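Local coordinates for protein F01G10.3, confirmed by transcript evidence (Caenorhabditis elegans, PDB 3K6J), which probably oxidises (3S)-3-hydroxyacyl-CoA with NAD+ as the dehydrogenase part of a multifunctional enzyme, and carries a bound zinc ion, at residues S205-S209 and Q210-T214; G377-N381 and E382-D386; Y431-D435 and A436-A440. One frame throughout, in Å; residues are numbered along the deposited sequence. Where two conformers were deposited one is given.

Interaction 1: S205-S209 and Q210-T214; sequences SHTSS and QAIAT
With chi1 at 74°, OG of Ser208 lies between its own backbone N and carbonyl carbon and swings over the first turn of helix 209-221, where it accepts from Ala211 N; with chi1 at -57°, Thr207 instead sets its methyl CG2 opposite the backbone N, aimed at Ile212. Ser208 is thus the N-cap. The OG to Ala211 N bond is 3.1 Å long and nearly straight (168°), and CB of Ala211 lies 3.5 Å from the same Ser208 OG, which also bonds weakly with Ser182 O. The cap's backbone binds too: Ile212 N donates to Ser208 O at 3.0 Å, in the carbonyl plane, and one residue on, Ala213 N donates to Ser209 O at 2.8 Å. Before the cap, Thr207 CG2 presses on Ile212 CD1 at 3.5 Å, tight for two methyls, the side chains crossing at about a right angle. One turn on, Gln210 O accepts from Thr214 N and from Thr214 OG1, which stands above the carbonyl plane and also bonds Tyr52 N. Thr207 OG1 turns to Gly204 N and Leu184 O. The loop leads from strand 198-202 into helix 209-221, with Thr207 and Ile212 resting on Val185 of strand 184-188 and Ala211 on Ile161 of strand 161-164.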
loop_
_atom_site.group_PDB
_atom_site.type_symbol
_atom_site.label_atom_id
_atom_site.label_comp_id
_atom_site.label_asym_id
_atom_site.label_seq_id
_atom_site.Cartn_x
_atom_site.Cartn_y
_atom_site.Cartn_z
ATOM N N SER A 205 5.631 4.548 -21.818
ATOM C CA SER A 205 5.154 4.974 -23.137
ATOM C C SER A 205 5.162 3.869 -24.169
ATOM O O SER A 205 4.340 3.882 -25.106
ATOM C CB SER A 205 5.934 6.179 -23.647
ATOM O OG SER A 205 7.316 5.978 -23.529
ATOM N N HIS A 206 6.026 2.878 -23.990
ATOM C CA HIS A 206 6.134 1.813 -24.993
ATOM C C HIS A 206 5.673 0.434 -24.518
ATOM O O HIS A 206 5.531 -0.483 -25.327
ATOM C CB HIS A 206 7.545 1.731 -25.611
ATOM C CG HIS A 206 7.587 0.984 -26.918
ATOM N ND1 HIS A 206 6.858 1.368 -28.022
ATOM C CD2 HIS A 206 8.274 -0.119 -27.299
ATOM C CE1 HIS A 206 7.096 0.539 -29.024
ATOM N NE2 HIS A 206 7.937 -0.383 -28.606
ATOM N N THR A 207 5.396 0.294 -23.218
ATOM C CA THR A 207 4.896 -0.971 -22.659
ATOM C C THR A 207 3.764 -1.518 -23.513
ATOM O O THR A 207 2.789 -0.789 -23.783
ATOM C CB THR A 207 4.351 -0.807 -21.231
ATOM O OG1 THR A 207 5.360 -0.257 -20.378
ATOM C CG2 THR A 207 3.924 -2.181 -20.672
ATOM N N SER A 208 3.906 -2.778 -23.920
ATOM C CA SER A 208 2.925 -3.458 -24.765
ATOM C C SER A 208 1.734 -4.067 -24.000
ATOM O O SER A 208 1.846 -4.412 -22.797
ATOM C CB SER A 208 3.589 -4.585 -25.548
ATOM O OG SER A 208 3.872 -5.677 -24.686
ATOM N N SER A 209 0.626 -4.255 -24.734
ATOM C CA SER A 209 -0.587 -4.883 -24.190
ATOM C C SER A 209 -0.285 -6.274 -23.661
ATOM O O SER A 209 -0.818 -6.664 -22.627
ATOM C CB SER A 209 -1.726 -4.909 -25.227
ATOM O OG SER A 209 -1.432 -5.790 -26.297
ATOM N N GLN A 210 0.604 -7.000 -24.341
ATOM C CA GLN A 210 1.024 -8.312 -23.877
ATOM C C GLN A 210 1.720 -8.246 -22.543
ATOM O O GLN A 210 1.417 -9.025 -21.645
ATOM C CB GLN A 210 1.996 -8.982 -24.841
ATOM C CG GLN A 210 1.372 -9.597 -26.025
ATOM C CD GLN A 210 1.798 -8.890 -27.255
ATOM O OE1 GLN A 210 1.974 -7.655 -27.253
ATOM N NE2 GLN A 210 2.001 -9.657 -28.329
ATOM N N ALA A 211 2.686 -7.347 -22.426
ATOM C CA ALA A 211 3.379 -7.166 -21.162
ATOM C C ALA A 211 2.345 -6.887 -20.074
ATOM O O ALA A 211 2.397 -7.483 -19.032
ATOM C CB ALA A 211 4.426 -6.036 -21.257
ATOM N N ILE A 212 1.396 -6.002 -20.343
ATOM C CA ILE A 212 0.345 -5.680 -19.383
ATOM C C ILE A 212 -0.503 -6.903 -19.008
ATOM O O ILE A 212 -0.673 -7.204 -17.807
ATOM C CB ILE A 212 -0.544 -4.526 -19.873
ATOM C CG1 ILE A 212 0.281 -3.243 -20.047
ATOM C CG2 ILE A 212 -1.699 -4.279 -18.891
ATOM C CD1 ILE A 212 1.083 -2.812 -18.805
ATOM N N ALA A 213 -0.981 -7.634 -20.014
ATOM C CA ALA A 213 -1.825 -8.828 -19.763
ATOM C C ALA A 213 -1.058 -9.900 -19.013
ATOM O O ALA A 213 -1.591 -10.531 -18.105
ATOM C CB ALA A 213 -2.410 -9.399 -21.091
ATOM N N THR A 214 0.197 -10.102 -19.390
ATOM C CA THR A 214 1.022 -11.137 -18.773
ATOM C C THR A 214 1.258 -10.802 -17.298
ATOM O O THR A 214 1.190 -11.677 -16.453
ATOM C CB THR A 214 2.356 -11.313 -19.552
ATOM O OG1 THR A 214 2.053 -11.558 -20.925
ATOM C CG2 THR A 214 3.217 -12.471 -19.003
#

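Interaction 2: G377-N381 and E382-D386. With PO4 (phosphate ion), chain C.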
loop_
_atom_site.group_PDB
_atom_site.type_symbol
_atom_site.label_atom_id
_atom_site.label_comp_id
_atom_site.label_asym_id
_atom_site.label_seq_id
_atom_site.Cartn_x
_atom_site.Cartn_y
_atom_site.Cartn_z
ATOM N N GLY A 377 -5.587 16.204 -10.967
ATOM C CA GLY A 377 -4.931 15.394 -12.006
ATOM C C GLY A 377 -3.888 14.385 -11.532
ATOM O O GLY A 377 -3.254 13.728 -12.355
ATOM N N VAL A 378 -3.721 14.256 -10.216
ATOM C CA VAL A 378 -2.796 13.275 -9.597
ATOM C C VAL A 378 -3.212 11.822 -9.868
ATOM O O VAL A 378 -2.364 10.925 -10.023
ATOM C CB VAL A 378 -2.711 13.466 -8.039
ATOM C CG1 VAL A 378 -1.560 12.653 -7.461
ATOM C CG2 VAL A 378 -2.538 14.935 -7.667
ATOM N N ILE A 379 -4.520 11.595 -9.895
ATOM C CA ILE A 379 -5.083 10.262 -10.137
ATOM C C ILE A 379 -6.417 10.420 -10.848
ATOM O O ILE A 379 -7.141 11.378 -10.605
ATOM C CB ILE A 379 -5.288 9.473 -8.796
ATOM C CG1 ILE A 379 -5.643 7.997 -9.047
ATOM C CG2 ILE A 379 -6.304 10.202 -7.868
ATOM C CD1 ILE A 379 -5.349 7.055 -7.861
ATOM N N SER A 380 -6.741 9.476 -11.707
ATOM C CA SER A 380 -8.035 9.466 -12.337
ATOM C C SER A 380 -9.143 8.975 -11.360
ATOM O O SER A 380 -8.874 8.296 -10.347
ATOM C CB SER A 380 -7.984 8.574 -13.586
ATOM O OG SER A 380 -8.251 7.235 -13.233
ATOM N N ASN A 381 -10.388 9.325 -11.670
ATOM C CA ASN A 381 -11.489 8.961 -10.822
ATOM C C ASN A 381 -11.608 7.427 -10.739
ATOM O O ASN A 381 -11.752 6.867 -9.662
ATOM C CB ASN A 381 -12.759 9.665 -11.318
ATOM C CG ASN A 381 -14.008 9.175 -10.629
ATOM O OD1 ASN A 381 -14.582 8.159 -11.027
ATOM N ND2 ASN A 381 -14.451 9.900 -9.606
ATOM N N GLU A 382 -11.478 6.763 -11.883
ATOM C CA GLU A 382 -11.590 5.321 -11.981
ATOM C C GLU A 382 -10.471 4.576 -11.241
ATOM O O GLU A 382 -10.719 3.539 -10.604
ATOM C CB GLU A 382 -11.619 4.873 -13.459
ATOM C CG GLU A 382 -12.855 5.321 -14.251
ATOM C CD GLU A 382 -12.931 6.850 -14.445
ATOM O OE1 GLU A 382 -14.043 7.404 -14.306
ATOM O OE2 GLU A 382 -11.888 7.509 -14.688
ATOM N N SER A 383 -9.243 5.084 -11.353
ATOM C CA SER A 383 -8.098 4.459 -10.692
ATOM C C SER A 383 -8.244 4.534 -9.190
ATOM O O SER A 383 -8.128 3.528 -8.510
ATOM C CB SER A 383 -6.776 5.115 -11.108
ATOM O OG SER A 383 -6.391 4.655 -12.375
ATOM N N LEU A 384 -8.495 5.728 -8.673
ATOM C CA LEU A 384 -8.662 5.901 -7.235
ATOM C C LEU A 384 -9.706 4.944 -6.621
ATOM O O LEU A 384 -9.448 4.270 -5.600
ATOM C CB LEU A 384 -8.970 7.354 -6.894
ATOM C CG LEU A 384 -9.098 7.571 -5.380
ATOM C CD1 LEU A 384 -7.792 7.273 -4.630
ATOM C CD2 LEU A 384 -9.603 9.009 -5.085
ATOM N N ILE A 385 -10.860 4.862 -7.286
ATOM C CA ILE A 385 -11.980 4.080 -6.799
ATOM C C ILE A 385 -11.696 2.587 -6.826
ATOM O O ILE A 385 -11.940 1.906 -5.829
ATOM C CB ILE A 385 -13.350 4.500 -7.469
ATOM C CG1 ILE A 385 -13.667 5.971 -7.110
ATOM C CG2 ILE A 385 -14.498 3.637 -6.970
ATOM C CD1 ILE A 385 -14.957 6.512 -7.705
ATOM N N ASP A 386 -11.133 2.077 -7.922
ATOM C CA ASP A 386 -10.735 0.687 -7.995
ATOM C C ASP A 386 -9.719 0.362 -6.893
ATOM O O ASP A 386 -9.829 -0.664 -6.227
ATOM C CB ASP A 386 -10.110 0.386 -9.359
ATOM C CG ASP A 386 -11.149 0.274 -10.495
ATOM O OD1 ASP A 386 -10.725 0.336 -11.684
ATOM O OD2 ASP A 386 -12.356 0.082 -10.202
HETATM P P PO4 C . -4.129 7.087 -13.747
HETATM O O1 PO4 C . -5.097 6.823 -14.881
HETATM O O2 PO4 C . -4.433 8.410 -13.076
HETATM O O3 PO4 C . -4.314 6.036 -12.683
HETATM O O4 PO4 C . -2.724 7.037 -14.308
#
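The N-terminal end of helix 381-391, capped by Ser380 and holding a phosphate ion beside it, comes shortly after a Schellman motif that ends helix 355-375 at Gly377, whose positive phi suits a glycine. Ser380 OG accepts from Ser383 N at 3.0 Å, a fairly straight capping bond. Its chi1 of 87° sets OG between the backbone N and the carbonyl carbon, where it meets the amide of Ser383. Ser380 O takes Leu384 N at 3.1 Å, and Asn381 O takes Ile385 N, both donors tilted about 23° from the carbonyl plane.

The phosphate, probably from the crystallisation liquor, is gripped from both segments: Ser380 N donates to its O2 at 2.9 Å, and Ser383 OG donates to its O3 at 2.5 Å. The cap amide and a first-turn hydroxyl at this helix start, with Gly230 N from just after strand 225-229, form the anion site; the positive end of the helix dipole would probably favour the negative charge.

The apolar half of the junction is Ile379, one residue before the cap. CG1 points opposite the backbone N (chi1 -170°) and brings CD1 over the start of the turn, 3.5 Å from Leu384 N and 3.8 Å from Leu384 CB, while CG1 meets Ser383 CB at 3.7 Å. The side chains of Ile379 and Leu384 cross at about a right angle, and both also touch Val236 of helix 234-253 and Ile374 of helix 355-375. Cutting Ile379 back to an alanine is likely to open a gap beside Leu384 and weaken the contact of this turn with those two helices. On the other flank, Asn381 OD1 lies 3.7 Å from Ile385 CD1.

Interaction 3: Y431-D435 and A436-A440; sequences YIVAD and ALKTA
Val433 and Lys438 meet through carbon: CG1 of Val433, opposite the backbone N at chi1 -177°, lies 3.9 Å from Lys438 CG, and the same methyl reaches Leu437 CB at 4.3 Å. The first is ordinary van der Waals contact, the second a longer one. The hydrogen bonds are mostly backbone ones. Ala434 O accepts from Lys438 N at 3.1 Å, nearly along the C=O axis, and more weakly from Leu437 N. Asp435 O receives two donors of one residue, Thr439 N at 2.7 Å and Thr439 OG1 at 3.1 Å, the hydroxyl standing above the carbonyl plane. Ala434 is the N-cap residue of the short helix 435-440 near the modelled C-terminus, but having no polar side chain it offers no capping bond of the kind a serine makes. Instead Glu375, just after helix 355-375, reaches in to accept from Ala436 N. The opposite charges are near but not paired: Asp435 and Lys438 run side by side, pointing the same way, yet OD1 of Asp435 stays 4.4 Å from Lys438 NZ, too far for a salt bridge, and touches the lysine's CE at 3.6 Å. Outside the turn, Val433 rests on Leu418 and Val419 of helix 412-424, and Leu437 on Asn368 of helix 355-375.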
loop_
_atom_site.group_PDB
_atom_site.type_symbol
_atom_site.label_atom_id
_atom_site.label_comp_id
_atom_site.label_asym_id
_atom_site.label_seq_id
_atom_site.Cartn_x
_atom_site.Cartn_y
_atom_site.Cartn_z
ATOM N N TYR A 431 -11.909 20.020 5.909
ATOM C CA TYR A 431 -13.371 20.098 5.848
ATOM C C TYR A 431 -13.889 20.930 4.673
ATOM O O TYR A 431 -15.097 20.998 4.451
ATOM C CB TYR A 431 -13.946 20.633 7.163
ATOM C CG TYR A 431 -13.423 19.938 8.402
ATOM C CD1 TYR A 431 -13.553 18.558 8.556
ATOM C CD2 TYR A 431 -12.820 20.663 9.433
ATOM C CE1 TYR A 431 -13.080 17.910 9.690
ATOM C CE2 TYR A 431 -12.340 20.024 10.580
ATOM C CZ TYR A 431 -12.474 18.644 10.703
ATOM O OH TYR A 431 -12.006 17.988 11.833
ATOM N N ILE A 432 -12.976 21.566 3.937
ATOM C CA ILE A 432 -13.321 22.317 2.725
ATOM C C ILE A 432 -13.630 21.343 1.594
ATOM O O ILE A 432 -12.728 20.700 1.045
ATOM C CB ILE A 432 -12.165 23.242 2.285
ATOM C CG1 ILE A 432 -11.580 24.017 3.487
ATOM C CG2 ILE A 432 -12.593 24.122 1.069
ATOM C CD1 ILE A 432 -12.160 25.391 3.743
ATOM N N VAL A 433 -14.905 21.240 1.247
ATOM C CA VAL A 433 -15.362 20.292 0.226
ATOM C C VAL A 433 -14.771 20.568 -1.164
ATOM O O VAL A 433 -14.749 21.706 -1.627
ATOM C CB VAL A 433 -16.913 20.214 0.184
ATOM C CG1 VAL A 433 -17.396 19.184 -0.823
ATOM C CG2 VAL A 433 -17.454 19.850 1.559
ATOM N N ALA A 434 -14.285 19.515 -1.822
ATOM C CA ALA A 434 -13.752 19.614 -3.183
ATOM C C ALA A 434 -14.855 19.682 -4.250
ATOM O O ALA A 434 -15.886 19.000 -4.134
ATOM C CB ALA A 434 -12.821 18.436 -3.468
ATOM N N ASP A 435 -14.626 20.488 -5.293
ATOM C CA ASP A 435 -15.537 20.566 -6.440
ATOM C C ASP A 435 -15.817 19.211 -7.074
ATOM O O ASP A 435 -16.956 18.943 -7.448
ATOM C CB ASP A 435 -15.019 21.549 -7.503
ATOM C CG ASP A 435 -15.080 23.013 -7.040
ATOM O OD1 ASP A 435 -15.922 23.338 -6.184
ATOM O OD2 ASP A 435 -14.280 23.844 -7.526
ATOM N N ALA A 436 -14.799 18.347 -7.187
ATOM C CA ALA A 436 -15.002 17.001 -7.775
ATOM C C ALA A 436 -15.921 16.126 -6.917
ATOM O O ALA A 436 -16.620 15.250 -7.428
ATOM C CB ALA A 436 -13.662 16.292 -8.023
ATOM N N LEU A 437 -15.914 16.361 -5.611
ATOM C CA LEU A 437 -16.825 15.631 -4.723
ATOM C C LEU A 437 -18.263 16.107 -4.957
ATOM O O LEU A 437 -19.149 15.280 -5.209
ATOM C CB LEU A 437 -16.427 15.769 -3.241
ATOM C CG LEU A 437 -17.013 14.718 -2.280
ATOM C CD1 LEU A 437 -16.276 14.724 -0.938
ATOM C CD2 LEU A 437 -18.498 14.916 -2.047
ATOM N N LYS A 438 -18.463 17.434 -4.871
ATOM C CA LYS A 438 -19.740 18.118 -5.219
ATOM C C LYS A 438 -20.247 17.630 -6.571
ATOM O O LYS A 438 -21.421 17.260 -6.701
ATOM C CB LYS A 438 -19.568 19.648 -5.277
ATOM C CG LYS A 438 -19.450 20.364 -3.937
ATOM C CD LYS A 438 -18.442 21.511 -4.025
ATOM C CE LYS A 438 -19.068 22.829 -4.487
ATOM N NZ LYS A 438 -19.203 23.774 -3.335
ATOM N N THR A 439 -19.340 17.604 -7.556
ATOM C CA THR A 439 -19.639 17.110 -8.908
ATOM C C THR A 439 -20.156 15.678 -8.915
ATOM O O THR A 439 -21.236 15.420 -9.431
ATOM C CB THR A 439 -18.438 17.269 -9.875
ATOM O OG1 THR A 439 -18.319 18.647 -10.241
ATOM C CG2 THR A 439 -18.615 16.405 -11.154
ATOM N N ALA A 440 -19.402 14.754 -8.330
ATOM C CA ALA A 440 -19.826 13.354 -8.276
ATOM C C ALA A 440 -21.124 13.152 -7.464
ATOM O O ALA A 440 -21.893 12.247 -7.754
ATOM C CB ALA A 440 -18.711 12.489 -7.728
#

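Along the chain the three helix starts come in series, interaction 1 first, then 2, then 3. Interaction 1 begins helix 209-221, next to the mixed sheet of the probable NAD-binding domain; interactions 2 and 3 begin helices 381-391 and 435-440 in the helical region that follows, so the three contacts span both parts of the dehydrogenase. The centres of 1 and 2 are about 20 Å apart, those of 2 and 3 about 15 Å, and those of 1 and 3 about 35 Å. Interactions 2 and 3 both pack against helix 355-375, their nearest atoms about 5 Å apart without touching. Interaction 2 is closest to the zinc site, the side chain of Ile379 lying about 10 Å from the ion, whereas interaction 3 lies away from it.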